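Local coordinates for protein prolyl-tRNA synthetase (Naegleria fowleri, PDB 6UYH) that probably attaches proline to its cognate tRNA in an ATP-dependent reaction, as a class II aminoacyl-tRNA synthetase, and binds the inhibitor halofuginone together with an ATP analogue, at residues K411-N414 against E415-V419; P424-I427 against K428-S432; V102-G106 against N107-Q111; T119-T122 against I123-S127. All coordinates share one frame; numbering follows the deposited sequence.

Contact 1. Residues K411-N414 against E415-V419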
loop_
_atom_site.group_PDB
_atom_site.type_symbol
_atom_site.label_atom_id
_atom_site.label_comp_id
_atom_site.label_asym_id
_atom_site.label_seq_id
_atom_site.Cartn_x
_atom_site.Cartn_y
_atom_site.Cartn_z
ATOM N N LYS A 411 -26.115 -14.136 16.366
ATOM C CA LYS A 411 -26.944 -15.063 17.136
ATOM C C LYS A 411 -26.126 -16.254 17.622
ATOM O O LYS A 411 -26.233 -16.654 18.790
ATOM C CB LYS A 411 -28.129 -15.520 16.289
ATOM C CG LYS A 411 -29.062 -16.541 16.931
ATOM C CD LYS A 411 -30.157 -16.905 15.931
ATOM C CE LYS A 411 -30.686 -18.314 16.129
ATOM N NZ LYS A 411 -31.360 -18.457 17.436
ATOM N N GLU A 412 -25.289 -16.819 16.747
ATOM C CA GLU A 412 -24.386 -17.890 17.164
ATOM C C GLU A 412 -23.466 -17.426 18.286
ATOM O O GLU A 412 -23.296 -18.122 19.293
ATOM C CB GLU A 412 -23.557 -18.385 15.978
ATOM C CG GLU A 412 -24.345 -19.084 14.887
ATOM C CD GLU A 412 -23.450 -19.652 13.794
ATOM O OE1 GLU A 412 -22.250 -19.876 14.062
ATOM O OE2 GLU A 412 -23.942 -19.870 12.665
ATOM N N MET A 413 -22.855 -16.248 18.131
ATOM C CA MET A 413 -21.920 -15.777 19.150
ATOM C C MET A 413 -22.609 -15.604 20.501
ATOM O O MET A 413 -22.101 -16.065 21.533
ATOM C CB MET A 413 -21.271 -14.466 18.708
ATOM C CG MET A 413 -20.268 -13.932 19.743
ATOM S SD MET A 413 -19.350 -12.502 19.168
ATOM C CE MET A 413 -20.637 -11.269 19.251
ATOM N N ASN A 414 -23.777 -14.951 20.510
ATOM C CA ASN A 414 -24.452 -14.650 21.770
ATOM C C ASN A 414 -24.918 -15.922 22.467
ATOM O O ASN A 414 -24.889 -16.003 23.701
ATOM C CB ASN A 414 -25.633 -13.708 21.528
ATOM C CG ASN A 414 -25.196 -12.280 21.296
ATOM O OD1 ASN A 414 -24.172 -11.845 21.823
ATOM N ND2 ASN A 414 -25.971 -11.537 20.508
ATOM N N GLU A 415 -25.358 -16.920 21.694
ATOM C CA GLU A 415 -25.728 -18.215 22.262
ATOM C C GLU A 415 -24.545 -18.915 22.915
ATOM O O GLU A 415 -24.749 -19.817 23.739
ATOM C CB GLU A 415 -26.304 -19.133 21.178
ATOM C CG GLU A 415 -27.701 -18.780 20.695
ATOM C CD GLU A 415 -28.107 -19.559 19.445
ATOM O OE1 GLU A 415 -27.221 -20.121 18.760
ATOM O OE2 GLU A 415 -29.318 -19.604 19.146
ATOM N N ARG A 416 -23.317 -18.534 22.554
ATOM C CA ARG A 416 -22.111 -19.199 23.031
ATOM C C ARG A 416 -21.373 -18.370 24.069
ATOM O O ARG A 416 -20.191 -18.616 24.328
ATOM C CB ARG A 416 -21.190 -19.529 21.858
ATOM C CG ARG A 416 -21.846 -20.399 20.806
ATOM C CD ARG A 416 -21.821 -21.853 21.184
ATOM N NE ARG A 416 -20.491 -22.418 21.009
ATOM C CZ ARG A 416 -20.010 -22.833 19.838
ATOM N NH1 ARG A 416 -20.761 -22.746 18.747
ATOM N NH2 ARG A 416 -18.781 -23.334 19.762
ATOM N N ILE A 417 -22.043 -17.377 24.647
ATOM C CA ILE A 417 -21.536 -16.629 25.793
ATOM C C ILE A 417 -22.373 -17.040 26.998
ATOM O O ILE A 417 -23.586 -16.806 27.026
ATOM C CB ILE A 417 -21.601 -15.114 25.564
ATOM C CG1 ILE A 417 -20.660 -14.701 24.431
ATOM C CG2 ILE A 417 -21.218 -14.371 26.839
ATOM C CD1 ILE A 417 -20.917 -13.287 23.924
ATOM N N VAL A 418 -21.729 -17.667 27.978
ATOM C CA VAL A 418 -22.398 -18.244 29.133
ATOM C C VAL A 418 -21.901 -17.528 30.380
ATOM O O VAL A 418 -20.688 -17.403 30.580
ATOM C CB VAL A 418 -22.117 -19.752 29.242
ATOM C CG1 VAL A 418 -22.796 -20.330 30.466
ATOM C CG2 VAL A 418 -22.567 -20.467 27.965
ATOM N N VAL A 419 -22.832 -17.095 31.226
ATOM C CA VAL A 419 -22.481 -16.585 32.550
ATOM C C VAL A 419 -22.091 -17.763 33.438
ATOM O O VAL A 419 -22.903 -18.663 33.690
ATOM C CB VAL A 419 -23.653 -15.811 33.164
ATOM C CG1 VAL A 419 -23.301 -15.342 34.578
ATOM C CG2 VAL A 419 -24.039 -14.639 32.290
#
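The C-terminal end of the long helix 391-415, where the chain runs out into strand 417-419, brings Lys411 and Glu415 together one helical turn apart. Lys411 CG lies anti to the backbone N (chi1 178°), and the chain stays extended until a bend at the last torsion turns NZ back to Glu415 OE2, 2.9 Å away. In this salt bridge NZ meets Glu415 OE2 from above the carboxylate plane, 35° out of it. The same two residues are also joined through the backbone, Glu415 N donating to Lys411 O at 3.0 Å, a regular i to i+4 bond.

One residue on, the pattern changes. Arg416 N bonds to Met413 O at 2.9 Å and has a weak, bent link to Glu412 O, so the spacing has tightened from four residues to three. Ile417 N repeats the shorter spacing, reaching Asn414 O at 3.3 Å with the donor well above the carbonyl plane. On the inner side, Ile417 CD1 meets Met413 CG at 4.3 Å, while its CG1 rests 3.5 Å from Met413 O. Met413 and Ile417 both continue onto Met435 and Ile204, which ties the helix end to strands 435-440 and 204-207. Arg416 packs CG 3.1 Å from Glu412 O, then its bent chain leads the guanidinium away to the carbonyl oxygens of Ala228 and Gly433. The lysine-glutamate pair stays on the exposed side. Such tightening from i+4 to i+3 bonds is a 3-10-like ending often seen at the C-terminus of an alpha helix, here at a helix-to-strand junction.

Contact 2. Residues P424-I427 against K428-S432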
loop_
_atom_site.group_PDB
_atom_site.type_symbol
_atom_site.label_atom_id
_atom_site.label_comp_id
_atom_site.label_asym_id
_atom_site.label_seq_id
_atom_site.Cartn_x
_atom_site.Cartn_y
_atom_site.Cartn_z
ATOM N N PRO A 424 -16.933 -25.018 38.466
ATOM C CA PRO A 424 -17.495 -26.148 37.704
ATOM C C PRO A 424 -18.312 -25.705 36.505
ATOM O O PRO A 424 -18.267 -26.357 35.456
ATOM C CB PRO A 424 -18.357 -26.883 38.745
ATOM C CG PRO A 424 -17.758 -26.508 40.060
ATOM C CD PRO A 424 -17.297 -25.091 39.897
ATOM N N GLU A 425 -19.055 -24.607 36.634
ATOM C CA GLU A 425 -19.773 -24.060 35.487
ATOM C C GLU A 425 -18.814 -23.548 34.427
ATOM O O GLU A 425 -19.036 -23.758 33.230
ATOM C CB GLU A 425 -20.693 -22.930 35.932
ATOM C CG GLU A 425 -21.885 -23.400 36.756
ATOM C CD GLU A 425 -22.626 -22.230 37.356
ATOM O OE1 GLU A 425 -22.151 -21.704 38.384
ATOM O OE2 GLU A 425 -23.668 -21.828 36.795
ATOM N N PHE A 426 -17.753 -22.861 34.855
ATOM C CA PHE A 426 -16.768 -22.307 33.929
ATOM C C PHE A 426 -16.114 -23.401 33.093
ATOM O O PHE A 426 -16.087 -23.326 31.858
ATOM C CB PHE A 426 -15.721 -21.530 34.734
ATOM C CG PHE A 426 -14.565 -20.991 33.913
ATOM C CD1 PHE A 426 -14.729 -19.886 33.099
ATOM C CD2 PHE A 426 -13.306 -21.556 34.020
ATOM C CE1 PHE A 426 -13.665 -19.380 32.372
ATOM C CE2 PHE A 426 -12.244 -21.057 33.300
ATOM C CZ PHE A 426 -12.425 -19.963 32.479
ATOM N N ILE A 427 -15.586 -24.438 33.748
ATOM C CA ILE A 427 -14.840 -25.433 32.989
ATOM C C ILE A 427 -15.777 -26.217 32.080
ATOM O O ILE A 427 -15.384 -26.623 30.979
ATOM C CB ILE A 427 -14.037 -26.351 33.931
ATOM C CG1 ILE A 427 -13.091 -27.236 33.120
ATOM C CG2 ILE A 427 -14.958 -27.196 34.811
ATOM C CD1 ILE A 427 -12.069 -26.455 32.320
ATOM N N LYS A 428 -17.025 -26.421 32.508
ATOM C CA LYS A 428 -17.995 -27.126 31.678
ATOM C C LYS A 428 -18.284 -26.347 30.405
ATOM O O LYS A 428 -18.274 -26.906 29.297
ATOM C CB LYS A 428 -19.282 -27.357 32.474
ATOM C CG LYS A 428 -20.452 -27.908 31.663
ATOM C CD LYS A 428 -21.744 -27.818 32.468
ATOM C CE LYS A 428 -22.967 -28.035 31.597
ATOM N NZ LYS A 428 -23.241 -29.475 31.388
ATOM N N ALA A 429 -18.550 -25.046 30.548
ATOM C CA ALA A 429 -18.853 -24.212 29.386
ATOM C C ALA A 429 -17.643 -24.071 28.476
ATOM O O ALA A 429 -17.777 -24.082 27.246
ATOM C CB ALA A 429 -19.354 -22.845 29.854
ATOM N N LEU A 430 -16.450 -23.962 29.058
ATOM C CA LEU A 430 -15.228 -23.889 28.260
ATOM C C LEU A 430 -15.050 -25.141 27.410
ATOM O O LEU A 430 -14.763 -25.063 26.207
ATOM C CB LEU A 430 -14.034 -23.694 29.193
ATOM C CG LEU A 430 -12.740 -23.168 28.603
ATOM C CD1 LEU A 430 -12.931 -21.704 28.170
ATOM C CD2 LEU A 430 -11.635 -23.326 29.626
ATOM N N ASN A 431 -15.220 -26.316 28.021
ATOM C CA ASN A 431 -15.032 -27.567 27.294
ATOM C C ASN A 431 -16.106 -27.809 26.236
ATOM O O ASN A 431 -15.883 -28.618 25.330
ATOM C CB ASN A 431 -14.976 -28.738 28.273
ATOM C CG ASN A 431 -13.595 -28.924 28.875
ATOM O OD1 ASN A 431 -12.595 -28.451 28.330
ATOM N ND2 ASN A 431 -13.530 -29.628 29.996
ATOM N N SER A 432 -17.258 -27.146 26.322
ATOM C CA SER A 432 -18.268 -27.251 25.277
ATOM C C SER A 432 -18.162 -26.128 24.248
ATOM O O SER A 432 -19.086 -25.940 23.452
ATOM C CB SER A 432 -19.671 -27.285 25.886
ATOM O OG SER A 432 -19.876 -26.221 26.792
#
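Lys428 N opens the second half of helix 423-431, the helical arm of a beta-alpha-beta unit between strands 417-419 and 435-440, by donating to Pro424 O at 3.2 Å. Lys428 CB lies close to the same oxygen, and the rest of its chain runs outward from the helix. Ala429 follows with a bond from its N to Glu425 O of 3.0 Å. Its small CB lies against Thr420 and Cys436 on the buried side, where the helix faces the strands.

Leu430 carries the apolar part of the contact. Its N donates to Phe426 O at 2.9 Å, almost in line with the C=O bond (C=O...donor angle 162°). With CG anti to the backbone N (chi1 -161°), the side chain sends CD2 toward two residues of the preceding turn. That methyl stands 4.2 Å from Ile427 CD1, the two chains crossing at a slant, and approaches the Phe426 ring obliquely, 4.4 Å from CE2. The Phe426 ring also touches Trp423, Ile450 of helix 444-457 and Phe509 of strand 505-512.

Asn431 N continues the i to i+4 series on Ile427 O at 3.0 Å. Its amide is fixed by the next helix and the loop after it, OD1 accepting from Val459 N and ND2 making a weak bond to Glu457 O. Held there, the amide runs alongside Ile427, pointing the same way, with ND2 4.0 Å from Ile427 CG1. Ser432, the first residue to leave helical backbone angles, still gives its N to Lys428 O at 3.2 Å.

Contact 3. Residues V102-G106 against N107-Q111; sequences VTKSG and NSDLQ
Thr103 O is gripped by two donors: Leu110 N, 2.9 Å away across the hairpin, and a water at 2.7 Å that also donates to Leu110 O. The N-H...O hydrogen bond from Leu110 is nearly straight (171°), although the N lies 42° out of the carbonyl plane. Nearer the turn, Ser105 and Ser108 form a hydrogen-bonded antiparallel pair, with Ser105 N donating to Ser108 O and Ser108 N to Ser105 O, both at 3.0 Å. Gly106, with positive phi, and Asn107 fill the two corner positions of the type II' turn.

The side chains divide between two sides. On one, Leu110 spreads its methyls along the first strand: CD1 touches Val102 CG1 at 3.9 Å, and CD2 lies 3.7 Å from Ser105 OG. On the other, Lys104 lays its CG against Asp109 OD1, 3.3 Å away, but the bend at Lys104 chi3 (71°) carries NZ on toward Asn107 O, leaving the charges too far apart for a salt bridge. A second water donates to Asp109 OD1 and hydrogen-bonds Thr103 OG1, which also bonds its counterpart, Thr103 of the second subunit.

Val102 packs on Val102 of the second subunit, while Ser105 and Leu110 lie against its Trp151. Val102 and Lys104 also pair with a strand of that subunit, so this beta hairpin with a two-residue type II' loop belongs to an antiparallel sheet continued across the dimer interface.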
loop_
_atom_site.group_PDB
_atom_site.type_symbol
_atom_site.label_atom_id
_atom_site.label_comp_id
_atom_site.label_asym_id
_atom_site.label_seq_id
_atom_site.Cartn_x
_atom_site.Cartn_y
_atom_site.Cartn_z
ATOM N N VAL A 102 18.630 -8.235 10.235
ATOM C CA VAL A 102 19.465 -8.211 9.039
ATOM C C VAL A 102 20.912 -8.106 9.493
ATOM O O VAL A 102 21.273 -7.171 10.214
ATOM C CB VAL A 102 19.093 -7.033 8.124
ATOM C CG1 VAL A 102 20.052 -6.964 6.936
ATOM C CG2 VAL A 102 17.653 -7.146 7.669
ATOM N N THR A 103 21.745 -9.068 9.098
ATOM C CA THR A 103 23.128 -9.061 9.552
ATOM C C THR A 103 24.153 -9.167 8.438
ATOM O O THR A 103 25.354 -9.130 8.723
ATOM C CB THR A 103 23.385 -10.203 10.550
ATOM O OG1 THR A 103 23.486 -11.439 9.836
ATOM C CG2 THR A 103 22.258 -10.293 11.576
ATOM N N LYS A 104 23.735 -9.313 7.188
ATOM C CA LYS A 104 24.682 -9.488 6.101
ATOM C C LYS A 104 24.161 -8.778 4.860
ATOM O O LYS A 104 22.953 -8.673 4.642
ATOM C CB LYS A 104 24.928 -10.977 5.770
ATOM C CG LYS A 104 25.471 -11.815 6.917
ATOM C CD LYS A 104 25.868 -13.216 6.465
ATOM C CE LYS A 104 27.109 -13.187 5.598
ATOM N NZ LYS A 104 27.758 -14.525 5.515
ATOM N N SER A 105 25.096 -8.292 4.051
ATOM C CA SER A 105 24.814 -7.847 2.697
ATOM C C SER A 105 25.743 -8.626 1.781
ATOM O O SER A 105 26.947 -8.709 2.047
ATOM C CB SER A 105 25.025 -6.335 2.531
ATOM O OG SER A 105 26.394 -5.999 2.674
ATOM N N GLY A 106 25.182 -9.235 0.741
ATOM C CA GLY A 106 25.992 -10.117 -0.082
ATOM C C GLY A 106 26.554 -11.240 0.770
ATOM O O GLY A 106 25.822 -11.924 1.489
ATOM N N ASN A 107 27.874 -11.410 0.723
ATOM C CA ASN A 107 28.556 -12.418 1.525
ATOM C C ASN A 107 29.254 -11.833 2.747
ATOM O O ASN A 107 29.972 -12.560 3.442
ATOM C CB ASN A 107 29.571 -13.177 0.666
ATOM C CG ASN A 107 28.909 -14.085 -0.353
ATOM O OD1 ASN A 107 28.651 -15.260 -0.079
ATOM N ND2 ASN A 107 28.626 -13.544 -1.533
ATOM N N SER A 108 29.057 -10.550 3.030
ATOM C CA SER A 108 29.800 -9.840 4.060
ATOM C C SER A 108 28.898 -9.509 5.244
ATOM O O SER A 108 27.753 -9.083 5.062
ATOM C CB SER A 108 30.401 -8.548 3.500
ATOM O OG SER A 108 30.870 -8.733 2.175
ATOM N N ASP A 109 29.422 -9.703 6.455
ATOM C CA ASP A 109 28.713 -9.273 7.654
ATOM C C ASP A 109 28.612 -7.753 7.690
ATOM O O ASP A 109 29.560 -7.045 7.336
ATOM C CB ASP A 109 29.430 -9.767 8.915
ATOM C CG ASP A 109 29.267 -11.254 9.140
ATOM O OD1 ASP A 109 28.200 -11.794 8.792
ATOM O OD2 ASP A 109 30.208 -11.883 9.671
ATOM N N LEU A 110 27.451 -7.252 8.108
ATOM C CA LEU A 110 27.316 -5.822 8.362
ATOM C C LEU A 110 28.039 -5.457 9.655
ATOM O O LEU A 110 28.045 -6.228 10.618
ATOM C CB LEU A 110 25.842 -5.428 8.468
ATOM C CG LEU A 110 24.925 -5.680 7.272
ATOM C CD1 LEU A 110 23.496 -5.259 7.615
ATOM C CD2 LEU A 110 25.440 -4.939 6.041
ATOM N N GLN A 111 28.654 -4.271 9.681
ATOM C CA GLN A 111 29.194 -3.790 10.950
ATOM C C GLN A 111 28.076 -3.517 11.950
ATOM O O GLN A 111 28.258 -3.720 13.156
ATOM C CB GLN A 111 30.042 -2.533 10.736
HETATM O O HOH W 1 26.628 -8.547 11.066
HETATM O O HOH W 2 26.140 -12.544 10.105
HETATM O O HOH W 3 29.098 -7.428 0.199
#

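Contact 4. Residues T119-T122 against I123-S127. With HFG (7-bromo-6-chloro-3-{3-[(2R,3S)-3-hydroxypiperidin-2-yl]-2-oxopropyl}quinazolin-4(3H)-one), chain D.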
loop_
_atom_site.group_PDB
_atom_site.type_symbol
_atom_site.label_atom_id
_atom_site.label_comp_id
_atom_site.label_asym_id
_atom_site.label_seq_id
_atom_site.Cartn_x
_atom_site.Cartn_y
_atom_site.Cartn_z
ATOM N N THR A 119 6.595 -3.237 14.706
ATOM C CA THR A 119 5.657 -2.172 15.053
ATOM C C THR A 119 6.512 -0.906 15.039
ATOM O O THR A 119 7.744 -1.015 15.102
ATOM C CB THR A 119 4.956 -2.392 16.405
ATOM O OG1 THR A 119 4.040 -1.311 16.630
ATOM C CG2 THR A 119 5.968 -2.438 17.553
ATOM N N SER A 120 5.920 0.289 14.938
ATOM C CA SER A 120 6.721 1.469 14.604
ATOM C C SER A 120 6.850 2.524 15.707
ATOM O O SER A 120 7.323 3.628 15.415
ATOM C CB SER A 120 6.177 2.122 13.334
ATOM O OG SER A 120 6.269 1.198 12.266
ATOM N N GLU A 121 6.482 2.220 16.961
ATOM C CA GLU A 121 6.648 3.208 18.028
ATOM C C GLU A 121 8.075 3.758 18.082
ATOM O O GLU A 121 8.278 4.978 18.150
ATOM C CB GLU A 121 6.288 2.600 19.384
ATOM C CG GLU A 121 4.790 2.501 19.674
ATOM C CD GLU A 121 4.145 1.273 19.060
ATOM O OE1 GLU A 121 4.845 0.474 18.403
ATOM O OE2 GLU A 121 2.925 1.101 19.239
ATOM N N THR A 122 9.080 2.869 18.083
ATOM C CA THR A 122 10.466 3.321 18.234
ATOM C C THR A 122 11.036 3.887 16.942
ATOM O O THR A 122 12.098 4.528 16.976
ATOM C CB THR A 122 11.379 2.189 18.730
ATOM O OG1 THR A 122 11.450 1.147 17.746
ATOM C CG2 THR A 122 10.882 1.626 20.071
ATOM N N ILE A 123 10.347 3.663 15.819
ATOM C CA ILE A 123 10.727 4.216 14.522
ATOM C C ILE A 123 10.183 5.632 14.359
ATOM O O ILE A 123 10.835 6.489 13.755
ATOM C CB ILE A 123 10.209 3.290 13.402
ATOM C CG1 ILE A 123 10.835 1.899 13.535
ATOM C CG2 ILE A 123 10.454 3.895 11.999
ATOM C CD1 ILE A 123 10.297 0.881 12.519
ATOM N N MET A 124 9.000 5.904 14.909
ATOM C CA MET A 124 8.292 7.156 14.691
ATOM C C MET A 124 8.469 8.181 15.799
ATOM O O MET A 124 8.480 9.383 15.511
ATOM C CB MET A 124 6.798 6.877 14.517
ATOM C CG MET A 124 6.500 6.063 13.282
ATOM S SD MET A 124 4.764 5.556 13.215
ATOM C CE MET A 124 3.976 7.133 12.917
ATOM N N TYR A 125 8.613 7.756 17.048
ATOM C CA TYR A 125 8.473 8.728 18.126
ATOM C C TYR A 125 9.674 9.664 18.271
ATOM O O TYR A 125 9.489 10.787 18.755
ATOM C CB TYR A 125 8.148 8.016 19.447
ATOM C CG TYR A 125 6.767 7.377 19.446
ATOM C CD1 TYR A 125 5.864 7.634 18.408
ATOM C CD2 TYR A 125 6.367 6.506 20.456
ATOM C CE1 TYR A 125 4.607 7.053 18.391
ATOM C CE2 TYR A 125 5.104 5.912 20.446
ATOM C CZ TYR A 125 4.233 6.189 19.408
ATOM O OH TYR A 125 2.977 5.607 19.387
ATOM N N PRO A 126 10.892 9.309 17.830
ATOM C CA PRO A 126 11.932 10.353 17.767
ATOM C C PRO A 126 11.559 11.497 16.837
ATOM O O PRO A 126 11.861 12.657 17.141
ATOM C CB PRO A 126 13.172 9.582 17.296
ATOM C CG PRO A 126 12.958 8.204 17.835
ATOM C CD PRO A 126 11.479 7.969 17.628
ATOM N N SER A 127 10.880 11.205 15.722
ATOM C CA SER A 127 10.387 12.268 14.845
ATOM C C SER A 127 9.287 13.075 15.518
ATOM O O SER A 127 9.216 14.299 15.350
ATOM C CB SER A 127 9.868 11.669 13.536
ATOM O OG SER A 127 10.933 11.118 12.796
HETATM O "O4'" HFG D . 2.654 -3.472 18.476
HETATM C C21 HFG D . 2.253 -3.357 19.616
HETATM C "C3'" HFG D . 1.484 -2.139 20.074
HETATM C "C2'" HFG D . 0.716 -1.385 18.981
HETATM N "N1'" HFG D . 1.607 -0.747 18.002
HETATM C "C6'" HFG D . 0.867 0.093 17.053
HETATM C "C5'" HFG D . -0.161 -0.694 16.285
HETATM C "C4'" HFG D . -1.090 -1.443 17.245
HETATM C C39 HFG D . -0.293 -2.265 18.241
HETATM O "O7'" HFG D . -1.183 -2.883 19.175
HETATM C "C1'" HFG D . 2.523 -4.442 20.669
HETATM N N3 HFG D . 3.672 -5.272 20.314
HETATM C C4 HFG D . 4.931 -4.688 20.358
HETATM O O11 HFG D . 5.079 -3.536 20.725
HETATM C C10 HFG D . 6.009 -5.567 19.887
HETATM C C5 HFG D . 7.329 -5.121 19.888
HETATM C C2 HFG D . 3.485 -6.556 19.878
HETATM N N1 HFG D . 4.396 -7.351 19.443
HETATM C C9 HFG D . 5.699 -6.849 19.426
HETATM C C8 HFG D . 6.708 -7.661 18.909
HETATM C C7 HFG D . 8.011 -7.189 18.891
HETATM BR BR1 HFG D . 9.337 -8.275 18.088
HETATM C C6 HFG D . 8.323 -5.948 19.403
HETATM CL CL1 HFG D . 9.973 -5.408 19.504
#
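Glu121 and Tyr125 lie side by side, pointing the same way, with the carboxylate nearly perpendicular to the phenol ring (88°). Glu121 CA sits over the ring face, 4.0 Å from the Tyr125 centroid and 13° off the normal, a CH-pi contact. Glu121 O also lies over a face, toward the rim, while accepting the backbone bond from Tyr125 N. Glu121 CG lies 3.5 Å from Tyr125 CE2.

Thr119 and Glu121 belong to the halofuginone pocket. A bend at chi2 (83°) turns the Glu121 carboxylate to the inhibitor: the piperidine N1' donates to Glu121 OE2 at 2.6 Å and to Thr119 OG1 at 2.8 Å. Thr119 OG1 in turn donates to Glu121 OE1, meeting it at 2.6 Å on the syn side of the carboxylate, so one hydroxyl links inhibitor and carboxylate. On another side of the turn, Met124 SD packs 3.7 Å from Ser120 CB.

Outside the segments, Tyr125 OH bonds His171 ND1 and Ser120 OG bonds Glu169 OE1, anchoring the start of helix 121-131 to strand 164-174. Tyr125 also touches strand 261-272, while Thr122 and Ile123 meet Val80 of strand 79-81 and Ile123 reaches Tyr39 of the second subunit.

How the contacts relate
Contact 4 is the buried one, and two of its polar side chains, Thr119 and Glu121, bond the inhibitor; contact 1 lies at the surface and places its salt bridge on the exposed side. Contacts 2 and 3 are partly buried. Contact 1 ends in the first strand of the beta-alpha-beta unit whose helix holds contact 2; they touch, Val418 CB lying 4.2 Å from Ala429 CB. One records a helix ending, the other a regular i+4 series with apolar packing. Contacts 3 and 4 share the class II core range and both reach the second subunit, yet their centres are about 25 Å apart. Waters bridge the two strands of the hairpin in contact 3, whereas in contact 4 the Tyr125 face packs on the Glu121 backbone.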